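Long-range contacts in galactokinase (Bifidobacterium longum subsp. infantis ATCC 15697 = JCM 1222 = DSM 20088, PDB 6TEQ), which probably phosphorylates galactose at the expense of ATP, as a magnesium-dependent galactokinase of the GHMP kinase family: residues R98-W103 and N180-A185; T74-V79 and A90-L95; T64-K69 and A127-C132; Y50-C55 and D207-L212. All coordinates share one frame; numbering follows the deposited sequence. Where two conformers were deposited one is given.

Contact 1 (R98-W103 and N180-A185); sequences RGVDGW and NEMAGA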
loop_
_atom_site.group_PDB
_atom_site.type_symbol
_atom_site.label_atom_id
_atom_site.label_comp_id
_atom_site.label_asym_id
_atom_site.label_seq_id
_atom_site.Cartn_x
_atom_site.Cartn_y
_atom_site.Cartn_z
ATOM N N ARG A 98 -11.179 -13.746 -12.976
ATOM C CA ARG A 98 -11.992 -14.314 -11.869
ATOM C C ARG A 98 -11.993 -15.844 -11.923
ATOM O O ARG A 98 -12.790 -16.470 -11.181
ATOM C CB ARG A 98 -13.409 -13.744 -11.892
ATOM C CG ARG A 98 -13.503 -12.226 -12.012
ATOM C CD ARG A 98 -12.779 -11.513 -10.895
ATOM N NE ARG A 98 -13.081 -12.059 -9.574
ATOM C CZ ARG A 98 -14.160 -11.779 -8.867
ATOM N NH1 ARG A 98 -15.095 -10.986 -9.364
ATOM N NH2 ARG A 98 -14.326 -12.329 -7.679
ATOM N N GLY A 99 -11.032 -16.425 -12.635
ATOM C CA GLY A 99 -11.006 -17.868 -12.892
ATOM C C GLY A 99 -10.341 -18.618 -11.771
ATOM O O GLY A 99 -10.190 -19.861 -11.883
ATOM N N VAL A 100 -9.889 -17.899 -10.745
ATOM C CA VAL A 100 -9.033 -18.556 -9.745
ATOM C C VAL A 100 -9.657 -18.463 -8.367
ATOM O O VAL A 100 -10.072 -17.361 -7.999
ATOM C CB VAL A 100 -7.612 -18.014 -9.788
ATOM C CG1 VAL A 100 -6.793 -18.655 -8.679
ATOM C CG2 VAL A 100 -6.980 -18.240 -11.150
ATOM N N ASP A 101 -9.715 -19.613 -7.674
ATOM C CA ASP A 101 -10.391 -19.686 -6.346
ATOM C C ASP A 101 -9.440 -19.210 -5.209
ATOM O O ASP A 101 -8.430 -19.881 -5.000
ATOM C CB ASP A 101 -11.012 -21.072 -6.180
ATOM C CG ASP A 101 -11.970 -21.437 -7.296
ATOM O OD1 ASP A 101 -12.814 -20.572 -7.650
ATOM O OD2 ASP A 101 -11.863 -22.564 -7.819
ATOM N N GLY A 102 -9.752 -18.057 -4.560
ATOM C CA GLY A 102 -9.257 -17.593 -3.230
ATOM C C GLY A 102 -7.960 -16.761 -3.352
ATOM O O GLY A 102 -7.740 -16.114 -4.417
ATOM N N TRP A 103 -7.110 -16.743 -2.319
ATOM C CA TRP A 103 -5.825 -15.983 -2.220
ATOM C C TRP A 103 -4.879 -16.271 -3.422
ATOM O O TRP A 103 -4.068 -15.360 -3.776
ATOM C CB TRP A 103 -5.131 -16.290 -0.888
ATOM C CG TRP A 103 -4.389 -17.596 -0.849
ATOM C CD1 TRP A 103 -4.873 -18.800 -0.428
ATOM C CD2 TRP A 103 -2.999 -17.835 -1.154
ATOM N NE1 TRP A 103 -3.893 -19.752 -0.464
ATOM C CE2 TRP A 103 -2.741 -19.212 -0.951
ATOM C CE3 TRP A 103 -1.975 -17.058 -1.653
ATOM C CZ2 TRP A 103 -1.483 -19.781 -1.105
ATOM C CZ3 TRP A 103 -0.731 -17.618 -1.835
ATOM C CH2 TRP A 103 -0.506 -18.970 -1.635
ATOM N N ASN A 180 -7.003 -6.322 -9.450
ATOM C CA ASN A 180 -8.285 -5.770 -9.935
ATOM C C ASN A 180 -9.119 -6.816 -10.694
ATOM O O ASN A 180 -10.341 -6.945 -10.406
ATOM C CB ASN A 180 -8.086 -4.578 -10.837
ATOM C CG ASN A 180 -7.879 -3.302 -10.065
ATOM O OD1 ASN A 180 -8.710 -2.867 -9.289
ATOM N ND2 ASN A 180 -6.844 -2.608 -10.413
ATOM N N GLU A 181 -8.501 -7.536 -11.615
ATOM C CA GLU A 181 -9.225 -8.312 -12.633
ATOM C C GLU A 181 -9.231 -9.786 -12.260
ATOM O O GLU A 181 -10.233 -10.404 -12.589
ATOM C CB GLU A 181 -8.652 -8.106 -14.027
ATOM C CG GLU A 181 -8.695 -6.681 -14.517
ATOM C CD GLU A 181 -8.416 -6.498 -16.000
ATOM O OE1 GLU A 181 -8.647 -7.426 -16.779
ATOM O OE2 GLU A 181 -8.052 -5.391 -16.382
ATOM N N MET A 182 -8.148 -10.332 -11.695
ATOM C CA MET A 182 -8.136 -11.768 -11.300
ATOM C C MET A 182 -8.771 -11.941 -9.907
ATOM O O MET A 182 -9.737 -12.777 -9.766
ATOM C CB MET A 182 -6.745 -12.429 -11.311
ATOM C CG MET A 182 -6.805 -13.942 -11.241
ATOM S SD MET A 182 -7.936 -14.774 -12.456
ATOM C CE MET A 182 -7.034 -14.406 -13.970
ATOM N N ALA A 183 -8.301 -11.201 -8.905
ATOM C CA ALA A 183 -8.768 -11.349 -7.516
ATOM C C ALA A 183 -10.085 -10.575 -7.313
ATOM O O ALA A 183 -10.799 -10.870 -6.324
ATOM C CB ALA A 183 -7.693 -10.952 -6.574
ATOM N N GLY A 184 -10.397 -9.611 -8.193
ATOM C CA GLY A 184 -11.659 -8.863 -8.081
ATOM C C GLY A 184 -11.611 -7.852 -6.958
ATOM O O GLY A 184 -12.679 -7.489 -6.445
ATOM N N ALA A 185 -10.404 -7.441 -6.578
ATOM C CA ALA A 185 -10.159 -6.518 -5.455
ATOM C C ALA A 185 -9.770 -5.180 -6.063
ATOM O O ALA A 185 -8.688 -5.057 -6.616
ATOM C CB ALA A 185 -9.089 -7.021 -4.564
#

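Contact 2 (T74-V79 and A90-L95); sequences TKVRVV and ADLDGL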
loop_
_atom_site.group_PDB
_atom_site.type_symbol
_atom_site.label_atom_id
_atom_site.label_comp_id
_atom_site.label_asym_id
_atom_site.label_seq_id
_atom_site.Cartn_x
_atom_site.Cartn_y
_atom_site.Cartn_z
ATOM N N THR A 74 1.733 -25.047 -17.846
ATOM C CA THR A 74 0.982 -23.813 -17.503
ATOM C C THR A 74 0.348 -23.969 -16.123
ATOM O O THR A 74 -0.509 -23.128 -15.771
ATOM C CB THR A 74 -0.011 -23.448 -18.605
ATOM O OG1 THR A 74 -0.819 -24.560 -19.031
ATOM C CG2 THR A 74 0.749 -22.881 -19.780
ATOM N N LYS A 75 0.739 -24.994 -15.376
ATOM C CA LYS A 75 0.255 -25.214 -13.997
ATOM C C LYS A 75 0.906 -24.180 -13.065
ATOM O O LYS A 75 2.079 -23.873 -13.216
ATOM C CB LYS A 75 0.522 -26.631 -13.492
ATOM C CG LYS A 75 -0.340 -27.700 -14.159
ATOM C CD LYS A 75 -0.118 -29.084 -13.640
ATOM C CE LYS A 75 -1.068 -30.096 -14.234
ATOM N NZ LYS A 75 -0.351 -31.238 -14.859
ATOM N N VAL A 76 0.133 -23.696 -12.117
ATOM C CA VAL A 76 0.559 -22.760 -11.046
ATOM C C VAL A 76 0.157 -23.389 -9.733
ATOM O O VAL A 76 -1.053 -23.559 -9.514
ATOM C CB VAL A 76 -0.017 -21.351 -11.176
ATOM C CG1 VAL A 76 0.392 -20.563 -9.941
ATOM C CG2 VAL A 76 0.451 -20.680 -12.459
ATOM N N ARG A 77 1.173 -23.758 -8.977
ATOM C CA ARG A 77 1.014 -24.224 -7.592
ATOM C C ARG A 77 1.551 -23.131 -6.671
ATOM O O ARG A 77 2.696 -22.742 -6.803
ATOM C CB ARG A 77 1.640 -25.571 -7.304
ATOM C CG ARG A 77 1.073 -26.702 -8.127
ATOM C CD ARG A 77 1.658 -28.027 -7.773
ATOM N NE ARG A 77 3.057 -28.067 -8.031
ATOM C CZ ARG A 77 3.861 -29.032 -7.626
ATOM N NH1 ARG A 77 3.397 -30.059 -6.924
ATOM N NH2 ARG A 77 5.144 -28.954 -7.921
ATOM N N VAL A 78 0.805 -22.815 -5.635
ATOM C CA VAL A 78 1.269 -21.858 -4.618
ATOM C C VAL A 78 0.877 -22.374 -3.244
ATOM O O VAL A 78 -0.210 -22.946 -3.052
ATOM C CB VAL A 78 0.696 -20.448 -4.877
ATOM C CG1 VAL A 78 1.268 -19.863 -6.143
ATOM C CG2 VAL A 78 -0.778 -20.362 -4.892
ATOM N N VAL A 79 1.716 -22.052 -2.283
ATOM C CA VAL A 79 1.453 -22.376 -0.870
ATOM C C VAL A 79 1.871 -21.155 -0.063
ATOM O O VAL A 79 2.822 -20.436 -0.496
ATOM C CB VAL A 79 2.147 -23.676 -0.462
ATOM C CG1 VAL A 79 3.652 -23.521 -0.603
ATOM C CG2 VAL A 79 1.736 -24.139 0.951
ATOM N N ALA A 90 -3.876 -23.999 -10.103
ATOM C CA ALA A 90 -4.676 -23.448 -11.212
ATOM C C ALA A 90 -3.870 -23.721 -12.470
ATOM O O ALA A 90 -2.703 -24.188 -12.371
ATOM C CB ALA A 90 -5.009 -21.971 -11.043
ATOM N N ASP A 91 -4.455 -23.409 -13.596
ATOM C CA ASP A 91 -3.780 -23.584 -14.894
ATOM C C ASP A 91 -4.015 -22.290 -15.657
ATOM O O ASP A 91 -5.191 -21.836 -15.760
ATOM C CB ASP A 91 -4.288 -24.844 -15.612
ATOM C CG ASP A 91 -3.355 -25.308 -16.701
ATOM O OD1 ASP A 91 -2.937 -24.479 -17.537
ATOM O OD2 ASP A 91 -3.061 -26.497 -16.714
ATOM N N LEU A 92 -2.935 -21.718 -16.188
ATOM C CA LEU A 92 -2.990 -20.457 -16.956
ATOM C C LEU A 92 -3.614 -20.633 -18.340
ATOM O O LEU A 92 -4.085 -19.651 -18.885
ATOM C CB LEU A 92 -1.559 -19.944 -17.085
ATOM C CG LEU A 92 -0.888 -19.530 -15.771
ATOM C CD1 LEU A 92 0.610 -19.362 -15.954
ATOM C CD2 LEU A 92 -1.536 -18.269 -15.215
ATOM N N ASP A 93 -3.576 -21.851 -18.898
ATOM C CA ASP A 93 -4.009 -22.127 -20.285
ATOM C C ASP A 93 -5.496 -21.804 -20.389
ATOM O O ASP A 93 -6.270 -22.524 -19.788
ATOM C CB ASP A 93 -3.595 -23.545 -20.658
ATOM C CG ASP A 93 -3.815 -23.848 -22.114
ATOM O OD1 ASP A 93 -3.801 -22.899 -22.907
ATOM O OD2 ASP A 93 -4.029 -25.022 -22.428
ATOM N N GLY A 94 -5.840 -20.694 -21.057
ATOM C CA GLY A 94 -7.248 -20.285 -21.266
ATOM C C GLY A 94 -7.887 -19.737 -19.996
ATOM O O GLY A 94 -9.102 -19.610 -19.961
ATOM N N LEU A 95 -7.091 -19.430 -18.981
ATOM C CA LEU A 95 -7.578 -18.830 -17.731
ATOM C C LEU A 95 -8.188 -17.471 -18.036
ATOM O O LEU A 95 -7.612 -16.672 -18.868
ATOM C CB LEU A 95 -6.417 -18.708 -16.744
ATOM C CG LEU A 95 -6.782 -18.209 -15.349
ATOM C CD1 LEU A 95 -7.680 -19.198 -14.658
ATOM C CD2 LEU A 95 -5.550 -17.951 -14.525
HETATM O O HOH W 1 -0.244 -27.428 -17.878
#

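Contact 3 (T64-K69 and A127-C132); sequences TFIALK and AAFVSC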
loop_
_atom_site.group_PDB
_atom_site.type_symbol
_atom_site.label_atom_id
_atom_site.label_comp_id
_atom_site.label_asym_id
_atom_site.label_seq_id
_atom_site.Cartn_x
_atom_site.Cartn_y
_atom_site.Cartn_z
ATOM N N THR A 64 7.134 -9.725 2.046
ATOM C CA THR A 64 6.656 -11.057 1.627
ATOM C C THR A 64 7.806 -11.659 0.812
ATOM O O THR A 64 8.213 -11.032 -0.202
ATOM C CB THR A 64 5.382 -10.956 0.814
ATOM O OG1 THR A 64 4.418 -10.480 1.742
ATOM C CG2 THR A 64 4.903 -12.239 0.161
ATOM N N PHE A 65 8.198 -12.875 1.153
ATOM C CA PHE A 65 9.259 -13.634 0.496
ATOM C C PHE A 65 8.648 -14.757 -0.306
ATOM O O PHE A 65 7.720 -15.443 0.156
ATOM C CB PHE A 65 10.230 -14.247 1.506
ATOM C CG PHE A 65 11.036 -13.190 2.207
ATOM C CD1 PHE A 65 10.505 -12.515 3.277
ATOM C CD2 PHE A 65 12.378 -13.005 1.920
ATOM C CE1 PHE A 65 11.240 -11.522 3.890
ATOM C CE2 PHE A 65 13.102 -11.984 2.504
ATOM C CZ PHE A 65 12.535 -11.276 3.520
ATOM N N ILE A 66 9.030 -14.798 -1.571
ATOM C CA ILE A 66 8.504 -15.814 -2.508
ATOM C C ILE A 66 9.677 -16.669 -2.941
ATOM O O ILE A 66 10.626 -16.156 -3.574
ATOM C CB ILE A 66 7.795 -15.254 -3.727
ATOM C CG1 ILE A 66 7.085 -16.330 -4.576
ATOM C CG2 ILE A 66 8.666 -14.307 -4.531
ATOM C CD1 ILE A 66 6.463 -15.784 -5.827
ATOM N N ALA A 67 9.580 -17.953 -2.652
ATOM C CA ALA A 67 10.494 -18.961 -3.275
ATOM C C ALA A 67 9.767 -19.453 -4.537
ATOM O O ALA A 67 8.601 -19.860 -4.437
ATOM C CB ALA A 67 10.800 -20.056 -2.289
ATOM N N LEU A 68 10.379 -19.339 -5.705
ATOM C CA LEU A 68 9.700 -19.692 -6.964
ATOM C C LEU A 68 10.567 -20.530 -7.878
ATOM O O LEU A 68 11.810 -20.348 -7.895
ATOM C CB LEU A 68 9.261 -18.384 -7.637
ATOM C CG LEU A 68 8.451 -18.530 -8.947
ATOM C CD1 LEU A 68 7.416 -17.435 -9.073
ATOM C CD2 LEU A 68 9.373 -18.553 -10.158
ATOM N N LYS A 69 9.915 -21.388 -8.648
ATOM C CA LYS A 69 10.583 -22.121 -9.756
ATOM C C LYS A 69 9.615 -22.131 -10.913
ATOM O O LYS A 69 8.446 -22.444 -10.733
ATOM C CB LYS A 69 10.982 -23.545 -9.357
ATOM C CG LYS A 69 11.767 -24.271 -10.414
ATOM C CD LYS A 69 12.228 -25.613 -9.919
ATOM C CE LYS A 69 13.078 -26.305 -10.955
ATOM N NZ LYS A 69 13.249 -27.694 -10.563
ATOM N N ALA A 127 5.339 -21.921 -6.335
ATOM C CA ALA A 127 5.821 -20.912 -5.374
ATOM C C ALA A 127 5.389 -21.231 -3.949
ATOM O O ALA A 127 4.280 -21.808 -3.731
ATOM C CB ALA A 127 5.417 -19.513 -5.782
ATOM N N ALA A 128 6.199 -20.710 -3.065
ATOM C CA ALA A 128 5.959 -20.712 -1.609
ATOM C C ALA A 128 6.174 -19.289 -1.101
ATOM O O ALA A 128 7.193 -18.654 -1.349
ATOM C CB ALA A 128 6.835 -21.658 -0.872
ATOM N N PHE A 129 5.199 -18.810 -0.365
ATOM C CA PHE A 129 5.243 -17.461 0.255
ATOM C C PHE A 129 5.351 -17.562 1.786
ATOM O O PHE A 129 4.605 -18.332 2.428
ATOM C CB PHE A 129 3.917 -16.739 -0.028
ATOM C CG PHE A 129 3.721 -16.449 -1.459
ATOM C CD1 PHE A 129 4.251 -15.292 -1.987
ATOM C CD2 PHE A 129 3.127 -17.367 -2.310
ATOM C CE1 PHE A 129 4.042 -14.977 -3.319
ATOM C CE2 PHE A 129 2.949 -17.059 -3.644
ATOM C CZ PHE A 129 3.445 -15.900 -4.146
ATOM N N VAL A 130 6.239 -16.755 2.343
ATOM C CA VAL A 130 6.364 -16.468 3.780
ATOM C C VAL A 130 6.357 -14.942 3.905
ATOM O O VAL A 130 7.099 -14.297 3.210
ATOM C CB VAL A 130 7.603 -17.097 4.433
ATOM C CG1 VAL A 130 7.703 -16.627 5.844
ATOM C CG2 VAL A 130 7.538 -18.640 4.332
ATOM N N SER A 131 5.468 -14.397 4.756
ATOM C CA SER A 131 5.358 -12.948 4.934
ATOM C C SER A 131 5.447 -12.555 6.401
ATOM O O SER A 131 5.032 -13.338 7.273
ATOM C CB SER A 131 4.059 -12.472 4.301
ATOM O OG SER A 131 3.982 -11.073 4.267
ATOM N N CYS A 132 5.830 -11.313 6.641
ATOM C CA CYS A 132 5.607 -10.666 7.938
ATOM C C CYS A 132 4.807 -9.354 7.743
ATOM O O CYS A 132 4.829 -8.556 8.676
ATOM C CB CYS A 132 6.921 -10.440 8.644
ATOM S SG CYS A 132 8.031 -9.353 7.718
#

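Contact 4 (Y50-C55 and D207-L212); sequences YNAGLC and DCRPEL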
loop_
_atom_site.group_PDB
_atom_site.type_symbol
_atom_site.label_atom_id
_atom_site.label_comp_id
_atom_site.label_asym_id
_atom_site.label_seq_id
_atom_site.Cartn_x
_atom_site.Cartn_y
_atom_site.Cartn_z
ATOM N N TYR A 50 -6.173 6.890 -7.421
ATOM C CA TYR A 50 -7.124 6.557 -8.497
ATOM C C TYR A 50 -7.784 7.844 -9.000
ATOM O O TYR A 50 -8.513 7.777 -9.983
ATOM C CB TYR A 50 -8.150 5.524 -8.006
ATOM C CG TYR A 50 -8.888 5.845 -6.720
ATOM C CD1 TYR A 50 -9.916 6.797 -6.736
ATOM C CD2 TYR A 50 -8.570 5.192 -5.526
ATOM C CE1 TYR A 50 -10.596 7.137 -5.569
ATOM C CE2 TYR A 50 -9.280 5.463 -4.361
ATOM C CZ TYR A 50 -10.284 6.447 -4.387
ATOM O OH TYR A 50 -10.975 6.704 -3.242
ATOM N N ASN A 51 -7.474 8.995 -8.379
ATOM C CA ASN A 51 -7.884 10.344 -8.870
ATOM C C ASN A 51 -6.730 11.056 -9.607
ATOM O O ASN A 51 -6.831 12.280 -9.786
ATOM C CB ASN A 51 -8.374 11.164 -7.685
ATOM C CG ASN A 51 -9.703 10.672 -7.158
ATOM O OD1 ASN A 51 -10.634 10.548 -7.948
ATOM N ND2 ASN A 51 -9.763 10.351 -5.853
ATOM N N ALA A 52 -5.656 10.352 -9.962
ATOM C CA ALA A 52 -4.486 10.898 -10.692
ATOM C C ALA A 52 -3.757 11.926 -9.796
ATOM O O ALA A 52 -3.156 12.890 -10.303
ATOM C CB ALA A 52 -4.907 11.521 -12.026
ATOM N N GLY A 53 -3.816 11.746 -8.473
ATOM C CA GLY A 53 -3.254 12.706 -7.535
ATOM C C GLY A 53 -1.826 12.392 -7.175
ATOM O O GLY A 53 -1.119 11.715 -7.912
ATOM N N LEU A 54 -1.431 12.965 -6.063
ATOM C CA LEU A 54 -0.092 12.794 -5.471
ATOM C C LEU A 54 -0.216 11.886 -4.268
ATOM O O LEU A 54 -1.217 11.969 -3.524
ATOM C CB LEU A 54 0.508 14.117 -4.995
ATOM C CG LEU A 54 0.684 15.140 -6.105
ATOM C CD1 LEU A 54 1.167 16.460 -5.528
ATOM C CD2 LEU A 54 1.660 14.642 -7.159
ATOM N N CYS A 55 0.845 11.089 -4.040
ATOM C CA CYS A 55 0.961 10.188 -2.868
ATOM C C CYS A 55 2.381 10.270 -2.338
ATOM O O CYS A 55 3.271 10.776 -3.053
ATOM C CB CYS A 55 0.595 8.745 -3.204
ATOM S SG CYS A 55 -0.895 8.576 -4.227
ATOM N N ASP A 207 3.353 10.730 -8.574
ATOM C CA ASP A 207 2.379 11.487 -9.323
ATOM C C ASP A 207 1.602 10.542 -10.193
ATOM O O ASP A 207 2.213 9.937 -11.073
ATOM C CB ASP A 207 3.116 12.598 -10.065
ATOM C CG ASP A 207 2.197 13.585 -10.767
ATOM O OD1 ASP A 207 1.077 13.195 -11.154
ATOM O OD2 ASP A 207 2.636 14.771 -10.889
ATOM N N CYS A 208 0.315 10.388 -9.900
ATOM C CA CYS A 208 -0.496 9.321 -10.513
ATOM C C CYS A 208 -1.158 9.759 -11.825
ATOM O O CYS A 208 -2.014 8.997 -12.294
ATOM C CB CYS A 208 -1.523 8.848 -9.505
ATOM S SG CYS A 208 -0.672 8.056 -8.097
ATOM N N ARG A 209 -0.762 10.925 -12.397
ATOM C CA ARG A 209 -1.365 11.266 -13.705
ATOM C C ARG A 209 -0.977 10.185 -14.706
ATOM O O ARG A 209 0.180 9.829 -14.825
ATOM C CB ARG A 209 -0.952 12.656 -14.133
ATOM C CG ARG A 209 -1.648 13.742 -13.333
ATOM C CD ARG A 209 -1.033 15.071 -13.697
ATOM N NE ARG A 209 0.360 15.222 -13.334
ATOM C CZ ARG A 209 1.215 16.100 -13.854
ATOM N NH1 ARG A 209 0.919 16.838 -14.884
ATOM N NH2 ARG A 209 2.436 16.137 -13.377
ATOM N N PRO A 210 -1.939 9.594 -15.423
ATOM C CA PRO A 210 -1.689 8.375 -16.174
ATOM C C PRO A 210 -0.849 8.619 -17.433
ATOM O O PRO A 210 -0.362 7.589 -17.967
ATOM C CB PRO A 210 -3.091 7.832 -16.533
ATOM C CG PRO A 210 -3.990 8.984 -16.424
ATOM C CD PRO A 210 -3.377 9.909 -15.379
ATOM N N GLU A 211 -0.683 9.885 -17.858
ATOM C CA GLU A 211 0.059 10.164 -19.115
ATOM C C GLU A 211 1.579 10.257 -18.845
ATOM O O GLU A 211 2.338 10.364 -19.809
ATOM C CB GLU A 211 -0.446 11.433 -19.805
ATOM C CG GLU A 211 -0.119 12.695 -19.070
ATOM C CD GLU A 211 -1.102 13.133 -17.967
ATOM O OE1 GLU A 211 -2.013 12.349 -17.514
ATOM O OE2 GLU A 211 -0.966 14.308 -17.557
ATOM N N LEU A 212 2.033 10.254 -17.591
ATOM C CA LEU A 212 3.460 10.440 -17.236
ATOM C C LEU A 212 4.252 9.179 -17.517
ATOM O O LEU A 212 3.780 8.054 -17.263
ATOM C CB LEU A 212 3.611 10.811 -15.759
ATOM C CG LEU A 212 2.917 12.111 -15.419
ATOM C CD1 LEU A 212 3.117 12.511 -13.976
ATOM C CD2 LEU A 212 3.265 13.210 -16.362
#

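Contact 1 (R98-W103 and N180-A185)
Met182 and Arg98 reach past each other where helix 165-183 of the GHMP kinase fold runs out, with Gly184 leaving the helix at positive phi (75°). The close-packed, buried side lies around the thioether. Met182 SD takes a weak hydrogen bond from Gly99 N at 3.5 Å, bent to 143° at the hydrogen, and Val100 CG2 sits 3.8 Å from the same SD, the two side chains crossing at about a right angle. Leu95 of the preceding loop and Trp112 of helix 105-116 also pack on the Met182 side chain, which is buried.

The Arg98 side is the solvent side. Its chain folds back over the helix end: the bend at chi2 (-58°) brings CD to 3.3 Å from Glu181 O, and a further bend at chi3 turns NE. The guanidinium then lies with one face on Gly184 CA, which stands 3.8 Å above the plane toward the rim, with no side chain on Gly184 to stand in the way of Arg98 CZ. Contact here is mostly aliphatic carbon and guanidinium against backbone. The backbones come close as well, with Arg98 CA making a CA-H...O contact to Met182 O at 3.4 Å.

Contact 2 (T74-V79 and A90-L95)
The carboxylate of Asp91 is the flat group that ties down Thr74, and its OD1 is met close to the carboxylate plane from two directions. Thr74 OG1 donates to it at 2.6 Å on the syn side, 18° out of plane, while Asp93 N comes in on the anti side at 3.0 Å. The second of these closes an Asx turn just where the hairpin of strands 75-80 and 86-91 opens out at its free ends. Asp91 CG, anti to the backbone N (chi1 -162°), stands on the Thr74 side, with OD1 in reach of the hydroxyl. On the other oxygen, a water donates to Asp91 OD2 and accepts from Thr74 N. An alanine in place of Asp91 would probably leave Thr74 OG1 and Asp93 N without their shared acceptor and let the turn after the strand loosen.

The strands pair in an ordinary antiparallel register. Lys75 and Asp91 form a non-hydrogen-bonded pair, Val76 and Ala90 a hydrogen-bonded one, and Leu92 N still reaches Thr74 O at 2.8 Å, nearly straight, beyond the last bridge. The two faces differ in character. Lys75 and Asp91 carry the polar one, their charged atoms not in contact. Val76 and Ala90 are on the other, which turns toward helix 105-116: Thr108 touches Val76, and Ala111 and Arg115 touch Leu92. From Leu92 to Leu95 the chain makes a type II turn, Leu95 N bonding back to Leu92 O. On the helix side, Val76 CG2 packs against Leu92 CD1 at 3.7 Å.

Contact 3 (T64-K69 and A127-C132)
Ile66 lays its CG1 over one face of the Phe129 ring, 3.5 Å above the plane and displaced toward the rim, a CH-pi contact 27° off the ring normal. The two side chains run side by side in the same direction, and Ile66 CD1 continues to Phe129 CZ at 3.5 Å. Thr64 CG2 meets the ring at its edge, near CD1. Because Ile66 CG1 is anti to the backbone N (chi1 -172°), it also comes within 3.8 Å of Ala127 CB. An alanine in place of Phe129 would probably open a gap beside Ile66 and Thr64 and leave the isoleucine branch without the ring it rests on.

Strands 54-70 and 125-131 are antiparallel neighbours in the large sheet, their segments at 161°. The hydrogen-bonded pairs are Phe65 with Val130 and Ala67 with Ala128, each with two backbone bonds; the shortest is Phe65 N to Val130 O at 2.7 Å. Helix 141-156 packs on the face carrying Thr64, Ile66 and Phe129, through Ala144, Ser148 and Thr149. Helix 12-27 covers the other, touching Ala67, Ala128 and Val130.

At one end, Thr64 OG1 and Ser131 OG share a hydrogen bond of 2.6 Å, and Ser131 OG is also bonded to Val133 N. Ser131 lies about 5 Å, side chain to side chain, from Ser141, which binds ADP in a structure of this protein. The chemistry therefore passes from mainly apolar side-chain packing to a hydroxyl pair beside the nucleotide site, where the two hydrogen bonds at Ser131 OG would probably limit its rotation.

Contact 4 (Y50-C55 and D207-L212)
Next to the galactose pocket, which Tyr50 helps to line, Ala52 to Leu54 pack against an Asx turn built on Asp207. One backbone bond joins the segments: Cys208 N donates to Gly53 O at 2.8 Å, nearly along the C=O axis. Ala52 CA lies 3.5 Å from Cys208 O in a CA-H...O contact, and Ala52 CB rests on Pro210 CD at 4.0 Å. Arg209 CG lies close to Ala52 O. Leu54 turns its CD2 onto the Asp207 side chain, 3.8 Å from CG, so an apolar branch covers part of the carboxylate.

That carboxylate is gripped hard from its own segment. Asp207 OD1 accepts from Arg209 N on the anti side and from Arg209 NE, at 3.1 Å, on the syn side. Arg209 NH2 bridges to Asp207 OD2 at 2.8 Å from above the carboxylate plane. With NE and NH2 each taking one oxygen, the grip is side-on. Arg268 adds a second positive partner at Asp207 OD1 and also bonds Ala52 O, drawing the two segments together from outside.

Leu54 and Asp207 form an antiparallel non-hydrogen-bonded pair; this is the end of an antiparallel strand pair, strand 202-207 finishing in an Asx turn beside the start of strand 54-70.

Contacts 3 and 4 both use strand 54-70, near opposite ends, and lie on opposite sides of the chain's centre with about 20 Å between nearest atoms. Contact 3 is the most buried of the four, with backbone pairing between mainly apolar side chains. Contact 2 extends the same sheet, since strand 75-80 runs parallel to strand 125-131: Arg77 O probably bonds Ala127 N and Val79 O Phe129 N. Its outer end is partly exposed and held by a carboxylate. Contact 1, loop against helix end, has no strand pairing, but its Trp103 packs on both Val78 and Phe129. In contact 4, near the sugar, one backbone bond and one bridge join the segments, while salt bridges brace the Asp207 turn.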